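Local coordinates for conserved hypothetical protein (Enterococcus faecalis, PDB 1Z6M) that is of unknown function but has a thioredoxin-like fold with a CxxC-type helix start, consistent with a thiol-disulfide oxidoreductase role, at residues F34-R38 against R78-H83. Numbering follows the deposited sequence.
Sequences FINVR and RGNVMH
In this thioredoxin-like fold, strand 29-35 ends just before a CxxC-type helix start, and helix 77-83 packs against the connecting loop. F34 and I35 are extended. N36 stays extended, then V37 and R38 turn with phi/psi near -71/-10 and -88/-12. An Asx turn shapes this bend: with N36 chi1 at t, N36 OD1 accepts a hydrogen bond from the backbone N of R38, 3.0 Å away. The backbones are nearest at G79, whose CA lies 4.3 Å from the CA of R38. A CB on G79 would clash with N36 OD1 and R38 N.

H83, chi1 m, presents its ring edge to the loop. Its NE2 accepts a hydrogen bond from the backbone N of V37 at 3.0 Å, nearly straight at 162°. N36 ND2 makes a weak, bent hydrogen bond (128°) to N80 OD1 at 3.0 Å. Three further hydrogen bonds satisfy this polar cluster: H83 ND1 with D70 OD1, N36 ND2 to F69 O, and N80 ND2 to K71 O. The two arginines turn their polar ends to other partners, R38 NE donating a hydrogen bond to G109 O and R78 NH2 one to E74 O. Their aliphatic parts meet at R38 CG and R78 CB, 4.1 Å apart. V37 CG2 lies 3.6 Å from M82 CB.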
loop_
_atom_site.group_PDB
_atom_site.type_symbol
_atom_site.label_atom_id
_atom_site.label_comp_id
_atom_site.label_asym_id
_atom_site.label_seq_id
_atom_site.Cartn_x
_atom_site.Cartn_y
_atom_site.Cartn_z
ATOM N N PHE A 34 2.035 -4.202 -0.804
ATOM C CA PHE A 34 2.696 -3.396 -1.830
ATOM C C PHE A 34 1.608 -2.757 -2.678
ATOM O O PHE A 34 0.829 -3.452 -3.336
ATOM C CB PHE A 34 3.600 -4.262 -2.720
ATOM C CG PHE A 34 4.864 -4.722 -2.051
ATOM C CD1 PHE A 34 4.872 -5.865 -1.246
ATOM C CD2 PHE A 34 6.053 -4.009 -2.215
ATOM C CE1 PHE A 34 6.048 -6.303 -0.636
ATOM C CE2 PHE A 34 7.220 -4.430 -1.605
ATOM C CZ PHE A 34 7.222 -5.569 -0.814
ATOM N N ILE A 35 1.542 -1.432 -2.641
ATOM C CA ILE A 35 0.487 -0.716 -3.333
ATOM C C ILE A 35 1.039 0.544 -3.999
ATOM O O ILE A 35 2.111 1.053 -3.644
ATOM C CB ILE A 35 -0.697 -0.316 -2.402
ATOM C CG1 ILE A 35 -0.232 0.627 -1.306
ATOM C CG2 ILE A 35 -1.433 -1.558 -1.826
ATOM C CD1 ILE A 35 -1.399 1.305 -0.584
ATOM N N ASN A 36 0.293 1.045 -4.974
ATOM C CA ASN A 36 0.538 2.376 -5.510
ATOM C C ASN A 36 -0.805 3.095 -5.456
ATOM O O ASN A 36 -1.825 2.554 -5.889
ATOM C CB ASN A 36 1.097 2.293 -6.939
ATOM C CG ASN A 36 1.363 3.661 -7.547
ATOM O OD1 ASN A 36 0.438 4.431 -7.770
ATOM N ND2 ASN A 36 2.635 3.961 -7.824
ATOM N N VAL A 37 -0.823 4.293 -4.889
ATOM C CA VAL A 37 -2.095 4.957 -4.590
ATOM C C VAL A 37 -2.853 5.457 -5.801
ATOM O O VAL A 37 -4.009 5.844 -5.673
ATOM C CB VAL A 37 -1.993 6.097 -3.539
ATOM C CG1 VAL A 37 -1.547 5.558 -2.202
ATOM C CG2 VAL A 37 -1.125 7.266 -4.039
ATOM N N ARG A 38 -2.229 5.441 -6.981
ATOM C CA ARG A 38 -2.983 5.767 -8.207
ATOM C C ARG A 38 -3.656 4.544 -8.820
ATOM O O ARG A 38 -4.498 4.658 -9.700
ATOM C CB ARG A 38 -2.106 6.456 -9.255
ATOM C CG ARG A 38 -2.918 7.282 -10.277
ATOM C CD ARG A 38 -3.097 6.580 -11.603
ATOM N NE ARG A 38 -4.034 7.294 -12.476
ATOM C CZ ARG A 38 -5.355 7.139 -12.440
ATOM N NH1 ARG A 38 -5.913 6.300 -11.582
ATOM N NH2 ARG A 38 -6.127 7.826 -13.267
ATOM N N ARG A 78 1.828 9.275 -11.342
ATOM C CA ARG A 78 1.030 10.208 -10.560
ATOM C C ARG A 78 0.940 9.749 -9.099
ATOM O O ARG A 78 1.025 10.568 -8.168
ATOM C CB ARG A 78 -0.373 10.374 -11.160
ATOM C CG ARG A 78 -0.471 11.345 -12.372
ATOM C CD ARG A 78 -0.569 10.641 -13.727
ATOM N NE ARG A 78 0.716 10.257 -14.313
ATOM C CZ ARG A 78 1.514 11.072 -14.996
ATOM N NH1 ARG A 78 1.198 12.357 -15.151
ATOM N NH2 ARG A 78 2.645 10.598 -15.505
ATOM N N GLY A 79 0.778 8.436 -8.905
ATOM C CA GLY A 79 0.764 7.867 -7.565
ATOM C C GLY A 79 2.079 8.080 -6.854
ATOM O O GLY A 79 2.100 8.363 -5.658
ATOM N N ASN A 80 3.177 7.950 -7.595
ATOM C CA ASN A 80 4.490 8.174 -7.008
ATOM C C ASN A 80 4.581 9.537 -6.329
ATOM O O ASN A 80 5.120 9.661 -5.229
ATOM C CB ASN A 80 5.609 8.085 -8.060
ATOM C CG ASN A 80 5.682 6.739 -8.770
ATOM O OD1 ASN A 80 4.938 5.808 -8.469
ATOM N ND2 ASN A 80 6.604 6.642 -9.731
ATOM N N VAL A 81 4.055 10.564 -6.996
ATOM C CA VAL A 81 4.073 11.907 -6.443
ATOM C C VAL A 81 3.329 11.906 -5.108
ATOM O O VAL A 81 3.847 12.397 -4.105
ATOM C CB VAL A 81 3.421 12.935 -7.396
ATOM C CG1 VAL A 81 3.382 14.317 -6.741
ATOM C CG2 VAL A 81 4.166 12.994 -8.734
HETATM N N MSE A 82 2.124 11.334 -5.089
HETATM C CA MSE A 82 1.332 11.272 -3.868
HETATM C C MSE A 82 2.023 10.539 -2.726
HETATM O O MSE A 82 1.900 10.939 -1.567
HETATM C CB MSE A 82 -0.035 10.651 -4.157
HETATM C CG MSE A 82 -1.020 11.615 -4.798
HETATM SE SE MSE A 82 -1.634 12.900 -3.608
HETATM C CE MSE A 82 -2.591 13.961 -4.743
ATOM N N HIS A 83 2.762 9.478 -3.053
ATOM C CA HIS A 83 3.493 8.720 -2.043
ATOM C C HIS A 83 4.458 9.586 -1.254
ATOM O O HIS A 83 4.808 9.254 -0.122
ATOM C CB HIS A 83 4.296 7.607 -2.694
ATOM C CG HIS A 83 3.460 6.520 -3.283
ATOM N ND1 HIS A 83 3.994 5.540 -4.085
ATOM C CD2 HIS A 83 2.139 6.245 -3.174
ATOM C CE1 HIS A 83 3.039 4.698 -4.439
ATOM N NE2 HIS A 83 1.900 5.109 -3.907
#